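PDB 3E8L: serine proteinase inhibitor A from Sagittaria sagittifolia, which is an endopeptidase inhibitor of the Kunitz type, with a beta-trefoil fold, that probably inhibits trypsin and chymotrypsin at once through two reactive sites. Local coordinates for residues I103-I117 with V159-I172. The protein carries 2 engineered substitutions. Numbering follows the deposited sequence. Where two conformers were deposited one is given.
Sequences IGKSETNGGISFQPI and VGSFNVNGRTLLGI
Phe-114 and Phe-162 form the aromatic centre of a largely apolar contact between two beta hairpins of the beta-trefoil. One hairpin joins strands 107-108 and 113-119; the other, 159-172, turns through a type I' turn at Val-164 to Arg-167. Phe-114 CB sits over the face of the Phe-162 ring, a CH-pi contact 3.7 Å from its centroid. The ring planes lie oblique to each other, at 47°. With CG between the backbone N and carbonyl carbon (chi1 68°), the Phe-114 ring is turned toward the second hairpin, where CZ meets Leu-169 CD2 at 4.0 Å. Ile-112 CG2 meets Phe-162 CD1 at 3.7 Å. Replacing Phe-162 by an alanine removes the ring and is likely to leave Phe-114 CB and Ile-112 CG2 without their aromatic partner, opening a gap between the hairpins. The backbones bridge once, at Pro-116 and Gly-171. Ile-172 N donates to Gln-115 O (2.9 Å), and Ile-117 N donates to Leu-170 O (3.0 Å). One water links Gln-115 N to Ile-172 O; another links Gly-110 O to Asn-165 N near the turns. Tyr-54 of strand 52-57 touches Pro-116 and Leu-169. Apolar side chains thus fill the middle, while backbone bonds and waters satisfy polar atoms around them.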
ATOM      1  N   ILE A 103       8.561   1.081  -2.244  1.00 30.21           N
ATOM      2  CA  ILE A 103       9.941   1.424  -2.015  1.00 30.33           C
ATOM      3  C   ILE A 103      10.667   0.188  -1.530  1.00 30.47           C
ATOM      4  O   ILE A 103      10.331  -0.398  -0.513  1.00 30.78           O
ATOM      5  CB  ILE A 103      10.084   2.511  -0.959  1.00 30.22           C
ATOM      6  CG1 ILE A 103       9.125   3.654  -1.250  1.00 30.42           C
ATOM      7  CG2 ILE A 103      11.519   3.029  -0.941  1.00 30.67           C
ATOM      8  CD1 ILE A 103       8.904   4.540  -0.083  1.00 31.13           C
ATOM      9  N   GLY A 104      11.673  -0.210  -2.267  1.00 30.94           N
ATOM     10  CA  GLY A 104      12.397  -1.405  -1.912  1.00 31.78           C
ATOM     11  C   GLY A 104      13.600  -1.112  -1.049  1.00 32.04           C
ATOM     12  O   GLY A 104      14.141   0.004  -1.062  1.00 32.27           O
ATOM     13  N   LYS A 105      13.994  -2.136  -0.299  0.50 32.14           N
ATOM     14  CA  LYS A 105      15.245  -2.198   0.443  0.50 32.14           C
ATOM     15  C   LYS A 105      16.379  -1.801  -0.508  0.50 31.96           C
ATOM     16  O   LYS A 105      16.377  -2.205  -1.674  0.50 31.73           O
ATOM     17  CB  LYS A 105      15.417  -3.646   0.916  0.50 32.10           C
ATOM     18  CG  LYS A 105      16.722  -3.999   1.584  0.50 32.44           C
ATOM     19  CD  LYS A 105      16.602  -5.383   2.236  0.50 32.84           C
ATOM     20  CE  LYS A 105      17.680  -5.603   3.277  0.50 32.87           C
ATOM     21  NZ  LYS A 105      17.291  -6.701   4.202  0.50 33.43           N
ATOM     22  N   SER A 106      17.327  -0.995  -0.044  1.00 31.58           N
ATOM     23  CA  SER A 106      18.456  -0.696  -0.907  1.00 31.55           C
ATOM     24  C   SER A 106      19.331  -1.928  -1.194  1.00 30.56           C
ATOM     25  O   SER A 106      19.458  -2.822  -0.367  1.00 30.17           O
ATOM     26  CB  SER A 106      19.291   0.479  -0.373  1.00 32.00           C
ATOM     27  OG  SER A 106      19.983   0.095   0.782  1.00 33.16           O
ATOM     28  N   GLU A 107      19.895  -1.959  -2.394  1.00 29.53           N
ATOM     29  CA  GLU A 107      20.640  -3.100  -2.873  1.00 29.13           C
ATOM     30  C   GLU A 107      21.721  -2.584  -3.832  1.00 29.38           C
ATOM     31  O   GLU A 107      21.687  -1.429  -4.263  1.00 29.73           O
ATOM     32  CB  GLU A 107      19.702  -4.106  -3.575  1.00 28.74           C
ATOM     33  CG  GLU A 107      18.822  -3.504  -4.692  1.00 27.93           C
ATOM     34  CD  GLU A 107      18.109  -4.546  -5.551  1.00 27.49           C
ATOM     35  OE1 GLU A 107      18.687  -4.971  -6.573  1.00 28.15           O
ATOM     36  OE2 GLU A 107      16.965  -4.922  -5.235  1.00 26.18           O
ATOM     37  N   THR A 108      22.676  -3.439  -4.151  1.00 29.22           N
ATOM     38  CA  THR A 108      23.666  -3.137  -5.154  1.00 29.28           C
ATOM     39  C   THR A 108      23.463  -4.065  -6.326  1.00 29.28           C
ATOM     40  O   THR A 108      23.332  -5.267  -6.149  1.00 29.34           O
ATOM     41  CB  THR A 108      25.063  -3.312  -4.599  1.00 29.20           C
ATOM     42  OG1 THR A 108      25.168  -2.517  -3.417  1.00 29.41           O
ATOM     43  CG2 THR A 108      26.089  -2.843  -5.618  1.00 28.67           C
ATOM     44  N   ASN A 109      23.446  -3.493  -7.522  1.00 29.57           N
ATOM     45  CA  ASN A 109      23.074  -4.204  -8.735  1.00 29.78           C
ATOM     46  C   ASN A 109      23.629  -3.454  -9.937  1.00 29.36           C
ATOM     47  O   ASN A 109      23.232  -2.313 -10.207  1.00 29.85           O
ATOM     48  CB  ASN A 109      21.542  -4.254  -8.814  1.00 30.31           C
ATOM     49  CG  ASN A 109      21.021  -5.271  -9.811  1.00 31.87           C
ATOM     50  OD1 ASN A 109      19.863  -5.672  -9.717  1.00 35.49           O
ATOM     51  ND2 ASN A 109      21.846  -5.674 -10.777  1.00 33.00           N
ATOM     52  N   GLY A 110      24.543  -4.086 -10.661  1.00 28.74           N
ATOM     53  CA  GLY A 110      25.169  -3.441 -11.809  1.00 27.62           C
ATOM     54  C   GLY A 110      26.194  -2.426 -11.346  1.00 27.35           C
ATOM     55  O   GLY A 110      26.516  -1.485 -12.068  1.00 27.78           O
ATOM     56  N   GLY A 111      26.727  -2.622 -10.144  1.00 26.57           N
ATOM     57  CA  GLY A 111      27.634  -1.655  -9.558  1.00 26.12           C
ATOM     58  C   GLY A 111      26.880  -0.417  -9.090  1.00 25.83           C
ATOM     59  O   GLY A 111      27.484   0.604  -8.837  1.00 25.47           O
ATOM     60  N   ILE A 112      25.556  -0.517  -8.996  1.00 25.61           N
ATOM     61  CA  ILE A 112      24.729   0.582  -8.524  1.00 25.97           C
ATOM     62  C   ILE A 112      24.100   0.247  -7.161  1.00 26.03           C
ATOM     63  O   ILE A 112      23.509  -0.825  -6.984  1.00 25.76           O
ATOM     64  CB  ILE A 112      23.621   0.967  -9.556  1.00 25.61           C
ATOM     65  CG1 ILE A 112      24.213   1.256 -10.942  1.00 25.83           C
ATOM     66  CG2 ILE A 112      22.831   2.165  -9.077  1.00 26.50           C
ATOM     67  CD1 ILE A 112      24.883   2.609 -11.119  1.00 25.07           C
ATOM     68  N   SER A 113      24.263   1.155  -6.200  1.00 26.00           N
ATOM     69  CA  SER A 113      23.571   1.049  -4.928  1.00 26.78           C
ATOM     70  C   SER A 113      22.390   1.997  -4.921  1.00 27.18           C
ATOM     71  O   SER A 113      22.554   3.213  -5.114  1.00 27.64           O
ATOM     72  CB  SER A 113      24.496   1.341  -3.759  1.00 26.64           C
ATOM     73  OG  SER A 113      25.493   0.337  -3.685  1.00 29.67           O
ATOM     74  N   PHE A 114      21.200   1.435  -4.720  1.00 27.14           N
ATOM     75  CA  PHE A 114      19.989   2.223  -4.640  1.00 27.29           C
ATOM     76  C   PHE A 114      18.857   1.483  -3.935  1.00 27.49           C
ATOM     77  O   PHE A 114      18.931   0.275  -3.704  1.00 26.95           O
ATOM     78  CB  PHE A 114      19.551   2.671  -6.038  1.00 27.57           C
ATOM     79  CG  PHE A 114      19.068   1.549  -6.944  1.00 28.80           C
ATOM     80  CD1 PHE A 114      17.884   1.699  -7.674  1.00 28.76           C
ATOM     81  CD2 PHE A 114      19.793   0.362  -7.086  1.00 29.58           C
ATOM     82  CE1 PHE A 114      17.432   0.699  -8.525  1.00 27.33           C
ATOM     83  CE2 PHE A 114      19.346  -0.651  -7.930  1.00 29.88           C
ATOM     84  CZ  PHE A 114      18.155  -0.475  -8.658  1.00 29.24           C
ATOM     85  N   GLN A 115      17.826   2.243  -3.579  1.00 27.89           N
ATOM     86  CA  GLN A 115      16.546   1.687  -3.188  1.00 28.17           C
ATOM     87  C   GLN A 115      15.653   1.648  -4.425  1.00 27.99           C
ATOM     88  O   GLN A 115      15.181   2.688  -4.871  1.00 27.92           O
ATOM     89  CB  GLN A 115      15.895   2.544  -2.108  1.00 28.00           C
ATOM     90  CG  GLN A 115      16.673   2.643  -0.829  1.00 28.47           C
ATOM     91  CD  GLN A 115      15.937   3.474   0.184  1.00 30.05           C
ATOM     92  OE1 GLN A 115      16.238   4.658   0.365  1.00 30.87           O
ATOM     93  NE2 GLN A 115      14.914   2.882   0.807  1.00 27.98           N
ATOM     94  N   PRO A 116      15.421   0.447  -4.996  1.00 27.91           N
ATOM     95  CA  PRO A 116      14.566   0.442  -6.186  1.00 27.39           C
ATOM     96  C   PRO A 116      13.104   0.626  -5.830  1.00 27.22           C
ATOM     97  O   PRO A 116      12.724   0.423  -4.679  1.00 27.39           O
ATOM     98  CB  PRO A 116      14.777  -0.962  -6.764  1.00 27.08           C
ATOM     99  CG  PRO A 116      15.263  -1.778  -5.634  1.00 27.53           C
ATOM    100  CD  PRO A 116      16.045  -0.867  -4.756  1.00 27.73           C
ATOM    101  N   ILE A 117      12.298   1.040  -6.803  0.50 26.98           N
ATOM    102  CA  ILE A 117      10.861   0.909  -6.690  0.50 26.68           C
ATOM    103  C   ILE A 117      10.584  -0.495  -7.209  0.50 26.99           C
ATOM    104  O   ILE A 117      11.072  -0.873  -8.285  0.50 27.10           O
ATOM    105  CB  ILE A 117      10.098   1.937  -7.560  0.50 26.61           C
ATOM    106  CG1 ILE A 117      10.581   3.360  -7.269  0.50 25.63           C
ATOM    107  CG2 ILE A 117       8.608   1.826  -7.318  0.50 26.19           C
ATOM    108  CD1 ILE A 117      10.643   3.700  -5.793  0.50 21.75           C
ATOM    109  N   VAL A 159      11.380  10.180  -6.810  1.00 26.95           N
ATOM    110  CA  VAL A 159      11.788   9.004  -7.574  1.00 25.56           C
ATOM    111  C   VAL A 159      12.560   9.432  -8.817  1.00 25.89           C
ATOM    112  O   VAL A 159      12.134  10.332  -9.551  1.00 26.28           O
ATOM    113  CB  VAL A 159      10.573   8.198  -7.986  1.00 25.51           C
ATOM    114  CG1 VAL A 159      10.908   7.244  -9.114  1.00 25.39           C
ATOM    115  CG2 VAL A 159      10.001   7.443  -6.781  1.00 23.84           C
ATOM    116  N   GLY A 160      13.710   8.801  -9.043  1.00 25.72           N
ATOM    117  CA  GLY A 160      14.515   9.032 -10.248  1.00 24.98           C
ATOM    118  C   GLY A 160      14.974   7.743 -10.918  1.00 24.42           C
ATOM    119  O   GLY A 160      14.600   6.647 -10.503  1.00 24.25           O
ATOM    120  N   SER A 161      15.797   7.873 -11.949  1.00 23.97           N
ATOM    121  CA  SER A 161      16.206   6.714 -12.734  1.00 24.07           C
ATOM    122  C   SER A 161      17.671   6.304 -12.506  1.00 24.38           C
ATOM    123  O   SER A 161      18.542   7.166 -12.272  1.00 24.39           O
ATOM    124  CB  SER A 161      15.988   7.005 -14.216  1.00 23.85           C
ATOM    125  OG  SER A 161      16.887   8.007 -14.644  1.00 23.67           O
ATOM    126  N   PHE A 162      17.926   4.996 -12.600  1.00 24.17           N
ATOM    127  CA  PHE A 162      19.273   4.431 -12.514  1.00 24.91           C
ATOM    128  C   PHE A 162      19.604   3.524 -13.708  1.00 25.17           C
ATOM    129  O   PHE A 162      18.853   2.596 -14.004  1.00 25.73           O
ATOM    130  CB  PHE A 162      19.422   3.606 -11.228  1.00 24.90           C
ATOM    131  CG  PHE A 162      19.264   4.396  -9.971  1.00 25.01           C
ATOM    132  CD1 PHE A 162      20.380   4.925  -9.331  1.00 25.21           C
ATOM    133  CD2 PHE A 162      18.007   4.594  -9.404  1.00 24.75           C
ATOM    134  CE1 PHE A 162      20.250   5.664  -8.141  1.00 25.11           C
ATOM    135  CE2 PHE A 162      17.869   5.328  -8.223  1.00 26.55           C
ATOM    136  CZ  PHE A 162      19.004   5.861  -7.585  1.00 25.14           C
ATOM    137  N   ASN A 163      20.727   3.770 -14.375  1.00 25.73           N
ATOM    138  CA  ASN A 163      21.183   2.882 -15.460  1.00 26.22           C
ATOM    139  C   ASN A 163      21.855   1.657 -14.848  1.00 25.90           C
ATOM    140  O   ASN A 163      22.994   1.724 -14.387  1.00 25.69           O
ATOM    141  CB  ASN A 163      22.111   3.608 -16.455  1.00 25.97           C
ATOM    142  CG  ASN A 163      22.554   2.717 -17.643  1.00 28.21           C
ATOM    143  OD1 ASN A 163      22.750   3.210 -18.762  1.00 31.30           O
ATOM    144  ND2 ASN A 163      22.734   1.421 -17.399  1.00 28.02           N
ATOM    145  N   VAL A 164      21.127   0.544 -14.850  1.00 25.92           N
ATOM    146  CA  VAL A 164      21.581  -0.703 -14.248  1.00 26.05           C
ATOM    147  C   VAL A 164      21.731  -1.773 -15.333  1.00 26.68           C
ATOM    148  O   VAL A 164      20.735  -2.251 -15.874  1.00 27.36           O
ATOM    149  CB  VAL A 164      20.573  -1.181 -13.210  1.00 25.09           C
ATOM    150  CG1 VAL A 164      21.042  -2.456 -12.564  1.00 25.61           C
ATOM    151  CG2 VAL A 164      20.369  -0.118 -12.160  1.00 25.16           C
ATOM    152  N   ASN A 165      22.971  -2.146 -15.646  1.00 26.92           N
ATOM    153  CA  ASN A 165      23.252  -3.091 -16.740  1.00 27.11           C
ATOM    154  C   ASN A 165      22.450  -2.735 -17.997  1.00 27.22           C
ATOM    155  O   ASN A 165      21.695  -3.562 -18.503  1.00 27.63           O
ATOM    156  CB  ASN A 165      22.929  -4.545 -16.332  1.00 26.92           C
ATOM    157  CG  ASN A 165      23.738  -5.033 -15.139  1.00 26.71           C
ATOM    158  OD1 ASN A 165      23.176  -5.581 -14.176  1.00 26.98           O
ATOM    159  ND2 ASN A 165      25.055  -4.839 -15.188  1.00 24.12           N
ATOM    160  N   GLY A 166      22.568  -1.497 -18.464  1.00 26.89           N
ATOM    161  CA  GLY A 166      21.899  -1.080 -19.691  1.00 26.83           C
ATOM    162  C   GLY A 166      20.409  -0.768 -19.578  1.00 27.00           C
ATOM    163  O   GLY A 166      19.859  -0.079 -20.437  1.00 26.97           O
ATOM    164  N   ARG A 167      19.750  -1.258 -18.527  1.00 26.90           N
ATOM    165  CA  ARG A 167      18.321  -1.009 -18.349  1.00 26.83           C
ATOM    166  C   ARG A 167      18.063   0.168 -17.399  1.00 26.62           C
ATOM    167  O   ARG A 167      18.787   0.363 -16.412  1.00 26.73           O
ATOM    168  CB  ARG A 167      17.578  -2.277 -17.905  1.00 26.95           C
ATOM    169  CG  ARG A 167      17.557  -3.352 -18.983  1.00 28.83           C
ATOM    170  CD  ARG A 167      16.715  -4.544 -18.613  1.00 32.78           C
ATOM    171  NE  ARG A 167      17.218  -5.765 -19.250  1.00 36.67           N
ATOM    172  CZ  ARG A 167      16.571  -6.469 -20.190  1.00 39.82           C
ATOM    173  NH1 ARG A 167      15.361  -6.085 -20.624  1.00 39.90           N
ATOM    174  NH2 ARG A 167      17.139  -7.566 -20.711  1.00 38.77           N
ATOM    175  N   THR A 168      17.051   0.969 -17.722  1.00 25.50           N
ATOM    176  CA  THR A 168      16.713   2.094 -16.902  1.00 25.13           C
ATOM    177  C   THR A 168      15.692   1.689 -15.824  1.00 25.50           C
ATOM    178  O   THR A 168      14.542   1.378 -16.122  1.00 25.89           O
ATOM    179  CB  THR A 168      16.221   3.263 -17.759  1.00 25.02           C
ATOM    180  OG1 THR A 168      17.296   3.723 -18.596  1.00 24.48           O
ATOM    181  CG2 THR A 168      15.752   4.417 -16.878  1.00 24.80           C
ATOM    182  N   LEU A 169      16.135   1.686 -14.570  1.00 25.24           N
ATOM    183  CA  LEU A 169      15.297   1.301 -13.437  1.00 25.22           C
ATOM    184  C   LEU A 169      14.955   2.497 -12.553  1.00 24.99           C
ATOM    185  O   LEU A 169      15.714   3.460 -12.468  1.00 25.42           O
ATOM    186  CB  LEU A 169      16.010   0.241 -12.584  1.00 24.93           C
ATOM    187  CG  LEU A 169      15.937  -1.217 -13.006  1.00 25.25           C
ATOM    188  CD1 LEU A 169      16.768  -1.481 -14.278  1.00 25.16           C
ATOM    189  CD2 LEU A 169      16.393  -2.098 -11.832  1.00 24.55           C
ATOM    190  N   LEU A 170      13.823   2.420 -11.879  1.00 24.74           N
ATOM    191  CA  LEU A 170      13.413   3.507 -11.018  1.00 24.73           C
ATOM    192  C   LEU A 170      13.836   3.205  -9.600  1.00 25.31           C
ATOM    193  O   LEU A 170      13.823   2.043  -9.186  1.00 26.06           O
ATOM    194  CB  LEU A 170      11.903   3.700 -11.088  1.00 24.14           C
ATOM    195  CG  LEU A 170      11.301   4.164 -12.411  1.00 22.66           C
ATOM    196  CD1 LEU A 170       9.918   4.644 -12.142  1.00 20.77           C
ATOM    197  CD2 LEU A 170      12.142   5.287 -13.014  1.00 22.99           C
ATOM    198  N   GLY A 171      14.221   4.241  -8.861  1.00 25.20           N
ATOM    199  CA  GLY A 171      14.512   4.106  -7.438  1.00 24.70           C
ATOM    200  C   GLY A 171      14.416   5.454  -6.747  1.00 25.03           C
ATOM    201  O   GLY A 171      14.081   6.462  -7.381  1.00 25.61           O
ATOM    202  N   ILE A 172      14.671   5.473  -5.439  1.00 24.43           N
ATOM    203  CA  ILE A 172      14.699   6.698  -4.671  1.00 23.81           C
ATOM    204  C   ILE A 172      15.964   7.431  -5.070  1.00 24.19           C
ATOM    205  O   ILE A 172      17.058   6.837  -5.084  1.00 23.79           O
ATOM    206  CB  ILE A 172      14.720   6.400  -3.154  1.00 23.74           C
ATOM    207  CG1 ILE A 172      13.490   5.589  -2.742  1.00 23.22           C
ATOM    208  CG2 ILE A 172      14.906   7.691  -2.316  1.00 22.97           C
ATOM    209  CD1 ILE A 172      12.111   6.228  -3.048  1.00 21.36           C
TER
HETATM  210  O   HOH W   1      25.461  -0.979 -14.548  1.00 22.03           O
HETATM  211  O   HOH W   2      18.431   4.867  -3.854  1.00 26.65           O